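Local coordinates for protein serine-pyruvate aminotransferase (AgxT) (Sulfolobus solfataricus, PDB 3ZRP) that catalyses, with pyridoxal 5'-phosphate as cofactor, the transfer of the amino group of serine to pyruvate, and probably also that of alanine to glyoxylate, at residues A[6-10]-A[336-340]; A[168-172]-A[297-301]; A[281-287]-A[353-357]. Where two conformers were deposited one is given. Residues are numbered along the deposited sequence.

Overall arrangement
The chain offers a worked example of how segments distant in sequence gather round one small sheet. From the N terminus, residues 6-10 meet the end of strand 335-339, and contact 1 closes a loop spanning most of the protein. Nested inside it, contact 2 links the side of the large mixed sheet, through a loop that follows its strand 157-163, to the lead-in of strand 301-305. Contact 3 pairs the end of helix 264-284 with helix 346-363; its segments alternate with those of both other contacts, so its loop crosses theirs. All three converge on the small three-stranded sheet: His-340 meets Asn-299 and Thr-300, linking contacts 1 and 2, while Ile-338 packs on Leu-282 and Ile-356, linking contacts 1 and 3.

Contact 1: residues A[6-10]-A[336-340]; sequences LHVGP and FRIGH
Residues 6-10 form an irregular N-terminal strip, extended at His-7 (phi/psi -114/161°) and Val-8 (-70/112°) before turning at Gly-9, whose positive phi (87/72°) would jam a CB against the preceding carbonyl. Residues 336-339 are regular antiparallel strand, with His-340 just beyond its end. The strip meets the strand locally instead of pairing along it: the closest CA atoms, those of His-7 and Gly-339, are 4.8 Å apart. A single weak hydrogen bond, from Gly-339 N to Leu-6 O (3.3 Å, 165°), joins the two backbones. Gly-339 is also a steric requirement, since a CB there would point into His-7 O. The N-terminal segment thus lies against the end of a central strand without adding a strand to the sheet. Strand 335-339 is the middle of the three-stranded C-terminal sheet of a class-V, fold-type I aminotransferase; Arg-337 pairs by backbone with Ala-326, and two residues on, Gly-339 turns to the N-terminal strip instead. Leu-6 (m,t) points toward the strand, its CB 3.1 Å from Gly-339 O and 4.5 Å from Ile-338 CG2. His-7 (chi1 t) points away; its ND1 donates to Val-8 O (2.7 Å) just before the turn at Gly-9, and the residue packs on Thr-29 of the second subunit. Val-8 (m) lays CG1 over one face of the Arg-337 guanidinium, 3.7 Å from Arg-337 NH1. Arg-337 also hydrogen-bonds Pro-327 O through NE and Thr-138 O through NH1, reaching the rim of the cofactor pocket; the side chain of Val-8 comes within about 6 Å of the bound pyridoxal phosphate.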
loop_
_atom_site.group_PDB
_atom_site.type_symbol
_atom_site.label_atom_id
_atom_site.label_comp_id
_atom_site.label_asym_id
_atom_site.label_seq_id
_atom_site.Cartn_x
_atom_site.Cartn_y
_atom_site.Cartn_z
ATOM N N LEU A 6 -24.224 -3.843 -1.771
ATOM C CA LEU A 6 -23.899 -3.293 -0.426
ATOM C C LEU A 6 -23.018 -4.249 0.395
ATOM O O LEU A 6 -23.509 -5.083 1.172
ATOM C CB LEU A 6 -25.193 -2.907 0.301
ATOM C CG LEU A 6 -26.015 -1.764 -0.321
ATOM C CD1 LEU A 6 -27.399 -1.684 0.322
ATOM C CD2 LEU A 6 -25.287 -0.391 -0.249
ATOM N N HIS A 7 -21.704 -4.093 0.208
ATOM C CA HIS A 7 -20.668 -4.994 0.744
ATOM C C HIS A 7 -19.778 -4.304 1.800
ATOM O O HIS A 7 -19.722 -3.071 1.864
ATOM C CB HIS A 7 -19.785 -5.488 -0.419
ATOM C CG HIS A 7 -18.984 -6.718 -0.109
ATOM N ND1 HIS A 7 -17.769 -6.677 0.545
ATOM C CD2 HIS A 7 -19.217 -8.022 -0.382
ATOM C CE1 HIS A 7 -17.298 -7.904 0.677
ATOM N NE2 HIS A 7 -18.156 -8.740 0.120
ATOM N N VAL A 8 -19.087 -5.106 2.618
ATOM C CA VAL A 8 -18.002 -4.598 3.477
ATOM C C VAL A 8 -16.807 -4.205 2.603
ATOM O O VAL A 8 -16.142 -5.050 1.996
ATOM C CB VAL A 8 -17.592 -5.569 4.622
ATOM C CG1 VAL A 8 -18.770 -5.800 5.560
ATOM C CG2 VAL A 8 -17.038 -6.884 4.082
ATOM N N GLY A 9 -16.553 -2.905 2.554
ATOM C CA GLY A 9 -15.711 -2.322 1.522
ATOM C C GLY A 9 -16.602 -2.024 0.332
ATOM O O GLY A 9 -16.532 -2.732 -0.680
ATOM N N PRO A 10 -17.469 -0.987 0.449
ATOM C CA PRO A 10 -18.357 -0.642 -0.648
ATOM C C PRO A 10 -17.618 -0.838 -1.956
ATOM O O PRO A 10 -16.495 -0.349 -2.109
ATOM C CB PRO A 10 -18.656 0.849 -0.420
ATOM C CG PRO A 10 -18.059 1.211 0.916
ATOM C CD PRO A 10 -17.643 -0.059 1.580
ATOM N N PHE A 336 -25.697 -13.284 7.063
ATOM C CA PHE A 336 -24.994 -12.467 6.077
ATOM C C PHE A 336 -24.967 -11.037 6.591
ATOM O O PHE A 336 -25.664 -10.698 7.538
ATOM C CB PHE A 336 -25.622 -12.584 4.660
ATOM C CG PHE A 336 -26.975 -11.929 4.525
ATOM C CD1 PHE A 336 -28.134 -12.611 4.887
ATOM C CD2 PHE A 336 -27.092 -10.627 4.039
ATOM C CE1 PHE A 336 -29.396 -12.014 4.777
ATOM C CE2 PHE A 336 -28.353 -10.014 3.924
ATOM C CZ PHE A 336 -29.508 -10.716 4.294
ATOM N N ARG A 337 -24.150 -10.190 5.986
ATOM C CA ARG A 337 -24.037 -8.814 6.432
ATOM C C ARG A 337 -24.445 -7.820 5.369
ATOM O O ARG A 337 -24.164 -8.001 4.180
ATOM C CB ARG A 337 -22.605 -8.515 6.855
ATOM C CG ARG A 337 -22.197 -9.206 8.149
ATOM C CD ARG A 337 -20.717 -8.925 8.431
ATOM N NE ARG A 337 -19.861 -9.650 7.493
ATOM C CZ ARG A 337 -18.565 -9.410 7.298
ATOM N NH1 ARG A 337 -17.945 -8.446 7.968
ATOM N NH2 ARG A 337 -17.859 -10.155 6.446
ATOM N N ILE A 338 -25.078 -6.743 5.821
ATOM C CA ILE A 338 -25.372 -5.608 4.976
ATOM C C ILE A 338 -24.404 -4.492 5.321
ATOM O O ILE A 338 -24.348 -4.047 6.457
ATOM C CB ILE A 338 -26.837 -5.096 5.167
ATOM C CG1 ILE A 338 -27.854 -6.236 5.037
ATOM C CG2 ILE A 338 -27.154 -3.986 4.156
ATOM C CD1 ILE A 338 -29.276 -5.823 5.487
ATOM N N GLY A 339 -23.645 -4.035 4.333
ATOM C CA GLY A 339 -22.817 -2.868 4.490
ATOM C C GLY A 339 -23.577 -1.672 3.999
ATOM O O GLY A 339 -24.033 -1.671 2.852
ATOM N N HIS A 340 -23.742 -0.663 4.856
ATOM C CA HIS A 340 -24.482 0.542 4.516
ATOM C C HIS A 340 -23.657 1.718 4.975
ATOM O O HIS A 340 -23.852 2.250 6.047
ATOM C CB HIS A 340 -25.918 0.556 5.113
ATOM C CG HIS A 340 -26.017 -0.009 6.511
ATOM N ND1 HIS A 340 -25.662 0.711 7.636
ATOM C CD2 HIS A 340 -26.448 -1.210 6.959
ATOM C CE1 HIS A 340 -25.863 -0.036 8.712
ATOM N NE2 HIS A 340 -26.332 -1.206 8.331
#

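Contact 2: residues A[168-172]-A[297-301]; sequences VGAEE and YSNTV
Two irregular loops meet here beside the cofactor pocket of the fold-type I aminotransferase architecture: 168-172, which follows the strand 157-163 that ends in the pocket residue Asp-163, and 297-301, which leads into strand 301-305 of the small C-terminal sheet. The principle is the joining of two loops by side chain, backbone and solvent instead of strand pairing. The CA atoms nearest each other are those of Ala-170 and Thr-300 (6.9 Å) and of Glu-171 and Asn-299 (6.8 Å), so the register runs in opposite senses. Gly-169 turns at positive phi (93/-1°), and Ala-170 follows at -140/-39°. Apolar contact is brief: Ala-170 CB points toward the other loop and lies 3.4 Å from Thr-300 CG2. With chi1 p, Thr-300 directs OG1 to the carbonyl of the cofactor-binding Ser-166. Charge and backbone meet at Glu-171, whose m,m rotamer curls the carboxylate round so that OE2 accepts a hydrogen bond from Asn-299 N (2.7 Å, 158°), while OE1 forms a salt bridge with Arg-143. OE2 also lies 3.6 Å from Ser-298 CA. Within the second loop, Ser-298 (p) donates from OG to Val-301 O at 2.6 Å, a bond spanning the turn. Solvent completes the junction: one water donates to Ala-170 O at 2.9 Å and accepts from Asn-299 ND2 at 2.7 Å.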
loop_
_atom_site.group_PDB
_atom_site.type_symbol
_atom_site.label_atom_id
_atom_site.label_comp_id
_atom_site.label_asym_id
_atom_site.label_seq_id
_atom_site.Cartn_x
_atom_site.Cartn_y
_atom_site.Cartn_z
ATOM N N VAL A 168 -15.245 5.843 11.020
ATOM C CA VAL A 168 -14.891 7.197 10.621
ATOM C C VAL A 168 -15.576 7.545 9.289
ATOM O O VAL A 168 -15.516 6.773 8.327
ATOM C CB VAL A 168 -13.341 7.431 10.540
ATOM C CG1 VAL A 168 -12.998 8.864 10.086
ATOM C CG2 VAL A 168 -12.686 7.089 11.872
ATOM N N GLY A 169 -16.237 8.695 9.267
ATOM C CA GLY A 169 -16.991 9.160 8.115
ATOM C C GLY A 169 -18.448 8.751 8.180
ATOM O O GLY A 169 -19.218 9.086 7.279
ATOM N N ALA A 170 -18.844 8.036 9.234
ATOM C CA ALA A 170 -20.235 7.563 9.341
ATOM C C ALA A 170 -20.825 7.665 10.753
ATOM O O ALA A 170 -22.015 7.967 10.902
ATOM C CB ALA A 170 -20.336 6.119 8.834
ATOM N N GLU A 171 -20.014 7.358 11.766
ATOM C CA GLU A 171 -20.421 7.434 13.181
ATOM C C GLU A 171 -19.801 8.697 13.732
ATOM O O GLU A 171 -18.788 9.180 13.202
ATOM C CB GLU A 171 -19.924 6.218 14.004
ATOM C CG GLU A 171 -20.237 4.819 13.422
ATOM C CD GLU A 171 -21.617 4.264 13.796
ATOM O OE1 GLU A 171 -22.402 4.933 14.500
ATOM O OE2 GLU A 171 -21.927 3.133 13.394
ATOM N N GLU A 172 -20.397 9.259 14.786
ATOM C CA GLU A 172 -19.740 10.364 15.487
ATOM C C GLU A 172 -18.343 9.938 15.959
ATOM O O GLU A 172 -18.186 8.881 16.589
ATOM C CB GLU A 172 -20.555 10.847 16.688
ATOM C CG GLU A 172 -19.967 12.119 17.288
ATOM C CD GLU A 172 -20.573 12.532 18.634
ATOM O OE1 GLU A 172 -21.295 11.733 19.274
ATOM O OE2 GLU A 172 -20.299 13.674 19.060
ATOM N N TYR A 297 -26.133 -1.219 17.872
ATOM C CA TYR A 297 -26.407 -1.382 16.431
ATOM C C TYR A 297 -25.615 -0.345 15.624
ATOM O O TYR A 297 -25.896 0.861 15.693
ATOM C CB TYR A 297 -27.917 -1.230 16.140
ATOM C CG TYR A 297 -28.829 -2.357 16.616
ATOM C CD1 TYR A 297 -28.338 -3.631 16.875
ATOM C CD2 TYR A 297 -30.218 -2.148 16.744
ATOM C CE1 TYR A 297 -29.191 -4.668 17.293
ATOM C CE2 TYR A 297 -31.079 -3.170 17.159
ATOM C CZ TYR A 297 -30.568 -4.425 17.422
ATOM O OH TYR A 297 -31.414 -5.444 17.820
ATOM N N SER A 298 -24.582 -0.786 14.911
ATOM C CA SER A 298 -23.762 0.150 14.137
ATOM C C SER A 298 -24.546 0.686 12.960
ATOM O O SER A 298 -25.434 0.022 12.428
ATOM C CB SER A 298 -22.441 -0.472 13.621
ATOM O OG SER A 298 -22.664 -1.271 12.456
ATOM N N ASN A 299 -24.183 1.892 12.571
ATOM C CA ASN A 299 -24.776 2.555 11.427
ATOM C C ASN A 299 -24.036 2.294 10.099
ATOM O O ASN A 299 -24.355 2.912 9.066
ATOM C CB ASN A 299 -24.961 4.045 11.761
ATOM C CG ASN A 299 -25.937 4.245 12.933
ATOM O OD1 ASN A 299 -26.828 3.406 13.166
ATOM N ND2 ASN A 299 -25.759 5.325 13.678
ATOM N N THR A 300 -23.096 1.343 10.114
ATOM C CA THR A 300 -22.359 0.976 8.898
ATOM C C THR A 300 -22.538 -0.461 8.487
ATOM O O THR A 300 -22.429 -0.766 7.304
ATOM C CB THR A 300 -20.827 1.266 9.012
ATOM O OG1 THR A 300 -20.282 0.520 10.119
ATOM C CG2 THR A 300 -20.610 2.747 9.244
ATOM N N VAL A 301 -22.782 -1.350 9.448
ATOM C CA VAL A 301 -22.886 -2.798 9.194
ATOM C C VAL A 301 -24.002 -3.410 10.058
ATOM O O VAL A 301 -24.082 -3.139 11.258
ATOM C CB VAL A 301 -21.575 -3.556 9.560
ATOM C CG1 VAL A 301 -21.728 -5.069 9.301
ATOM C CG2 VAL A 301 -20.376 -3.008 8.785
HETATM O O HOH W 1 -24.338 7.255 12.404
#

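Contact 3: residues A[281-287]-A[353-357]; sequences GLEALGL and ISVIE
The last turn of helix 264-284 and the residues after it lie beside a turn of helix 346-363, the chain running in the same sense in both: Gly-281 faces Ile-353 (CA atoms 6.3 Å apart), Leu-285 faces Glu-357 (CA atoms 7.7 Å apart), and the gap widens. Close approach at the narrow end depends on a hollow. Gly-281 presents bare backbone, and a CB there would collide with Ile-353 CG1. The isoleucine (m,m) fills the gap instead, its CD1 lying 4.2 Å from Gly-281 C and 3.9 Å from Leu-282 CD2. Further along the bump comes from the other side: Leu-285 (m,t) pushes CD1 between two methyls, 4.2 Å from Ile-353 CG2 and 4.1 Å from Ile-356 CG2, while its CD2 rests 3.4 Å from Glu-357 OE1. A Schellman motif follows, with Gly-286 at positive phi (77/26°), Leu-287 N bonded to Leu-282 O (2.9 Å) and Gly-286 N to Glu-283 O (2.6 Å). The turn out of the helix leaves Leu-287 CD1 4.1 Å from Ile-356 CG2. In the C-terminal domain of this fold-type I aminotransferase both helices pack against the three-stranded antiparallel sheet, Leu-282 and Ile-356 both touching Ile-338. Glu-357 OE2 bonds to Gly-370 N. With aliphatic groups making nearly all the contacts, cohesion between these segments rests on burial and shape fit rather than on directed polar bonds.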
loop_
_atom_site.group_PDB
_atom_site.type_symbol
_atom_site.label_atom_id
_atom_site.label_comp_id
_atom_site.label_asym_id
_atom_site.label_seq_id
_atom_site.Cartn_x
_atom_site.Cartn_y
_atom_site.Cartn_z
ATOM N N GLY A 281 -36.890 -2.300 8.499
ATOM C CA GLY A 281 -37.305 -3.247 7.482
ATOM C C GLY A 281 -37.003 -4.691 7.825
ATOM O O GLY A 281 -37.796 -5.582 7.516
ATOM N N LEU A 282 -35.845 -4.939 8.444
ATOM C CA LEU A 282 -35.464 -6.305 8.827
ATOM C C LEU A 282 -36.368 -6.856 9.934
ATOM O O LEU A 282 -36.759 -8.027 9.914
ATOM C CB LEU A 282 -34.000 -6.344 9.307
ATOM C CG LEU A 282 -32.961 -6.098 8.205
ATOM C CD1 LEU A 282 -31.578 -5.888 8.814
ATOM C CD2 LEU A 282 -32.955 -7.253 7.216
ATOM N N GLU A 283 -36.646 -5.999 10.907
ATOM C CA GLU A 283 -37.525 -6.336 12.017
ATOM C C GLU A 283 -38.936 -6.646 11.496
ATOM O O GLU A 283 -39.517 -7.693 11.813
ATOM C CB GLU A 283 -37.557 -5.177 13.022
ATOM C CG GLU A 283 -36.924 -5.478 14.392
ATOM C CD GLU A 283 -35.418 -5.209 14.481
ATOM O OE1 GLU A 283 -34.907 -4.256 13.849
ATOM O OE2 GLU A 283 -34.740 -5.961 15.214
ATOM N N ALA A 284 -39.476 -5.748 10.675
ATOM C CA ALA A 284 -40.796 -5.958 10.074
ATOM C C ALA A 284 -40.878 -7.244 9.242
ATOM O O ALA A 284 -41.959 -7.824 9.110
ATOM C CB ALA A 284 -41.220 -4.739 9.259
ATOM N N LEU A 285 -39.739 -7.710 8.719
ATOM C CA LEU A 285 -39.675 -9.006 8.021
ATOM C C LEU A 285 -39.654 -10.168 9.013
ATOM O O LEU A 285 -39.782 -11.342 8.626
ATOM C CB LEU A 285 -38.448 -9.085 7.099
ATOM C CG LEU A 285 -38.490 -8.415 5.707
ATOM C CD1 LEU A 285 -37.102 -8.386 5.029
ATOM C CD2 LEU A 285 -39.492 -9.055 4.787
ATOM N N GLY A 286 -39.474 -9.836 10.292
ATOM C CA GLY A 286 -39.306 -10.850 11.336
ATOM C C GLY A 286 -37.920 -11.474 11.344
ATOM O O GLY A 286 -37.760 -12.599 11.801
ATOM N N LEU A 287 -36.921 -10.742 10.849
ATOM C CA LEU A 287 -35.528 -11.198 10.882
ATOM C C LEU A 287 -34.792 -10.668 12.120
ATOM O O LEU A 287 -35.030 -9.537 12.571
ATOM C CB LEU A 287 -34.785 -10.793 9.599
ATOM C CG LEU A 287 -35.257 -11.430 8.281
ATOM C CD1 LEU A 287 -34.728 -10.652 7.061
ATOM C CD2 LEU A 287 -34.867 -12.904 8.222
ATOM N N ILE A 353 -33.840 -3.973 1.195
ATOM C CA ILE A 353 -34.941 -4.717 1.831
ATOM C C ILE A 353 -35.824 -5.414 0.780
ATOM O O ILE A 353 -36.209 -6.587 0.956
ATOM C CB ILE A 353 -35.744 -3.822 2.790
ATOM C CG1 ILE A 353 -34.857 -3.360 3.951
ATOM C CG2 ILE A 353 -36.996 -4.534 3.347
ATOM C CD1 ILE A 353 -34.170 -4.519 4.722
ATOM N N SER A 354 -36.100 -4.719 -0.326
ATOM C CA SER A 354 -36.831 -5.321 -1.440
ATOM C C SER A 354 -36.132 -6.586 -1.906
ATOM O O SER A 354 -36.759 -7.642 -2.040
ATOM C CB SER A 354 -36.961 -4.345 -2.608
ATOM O OG SER A 354 -37.626 -4.962 -3.692
ATOM N N VAL A 355 -34.827 -6.473 -2.142
ATOM C CA VAL A 355 -34.015 -7.595 -2.628
ATOM C C VAL A 355 -33.950 -8.700 -1.582
ATOM O O VAL A 355 -34.021 -9.886 -1.915
ATOM C CB VAL A 355 -32.595 -7.132 -3.055
ATOM C CG1 VAL A 355 -31.721 -8.294 -3.444
ATOM C CG2 VAL A 355 -32.692 -6.170 -4.227
ATOM N N ILE A 356 -33.821 -8.316 -0.316
ATOM C CA ILE A 356 -33.792 -9.319 0.746
ATOM C C ILE A 356 -35.122 -10.103 0.778
ATOM O O ILE A 356 -35.120 -11.341 0.853
ATOM C CB ILE A 356 -33.396 -8.714 2.104
ATOM C CG1 ILE A 356 -31.889 -8.396 2.095
ATOM C CG2 ILE A 356 -33.703 -9.692 3.243
ATOM C CD1 ILE A 356 -31.476 -7.321 3.084
ATOM N N GLU A 357 -36.235 -9.380 0.689
ATOM C CA GLU A 357 -37.555 -10.021 0.700
ATOM C C GLU A 357 -37.704 -11.062 -0.414
ATOM O O GLU A 357 -38.007 -12.225 -0.133
ATOM C CB GLU A 357 -38.683 -8.987 0.669
ATOM C CG GLU A 357 -40.062 -9.594 0.881
ATOM C CD GLU A 357 -41.105 -8.588 1.318
ATOM O OE1 GLU A 357 -40.766 -7.567 1.957
ATOM O OE2 GLU A 357 -42.293 -8.833 1.026
#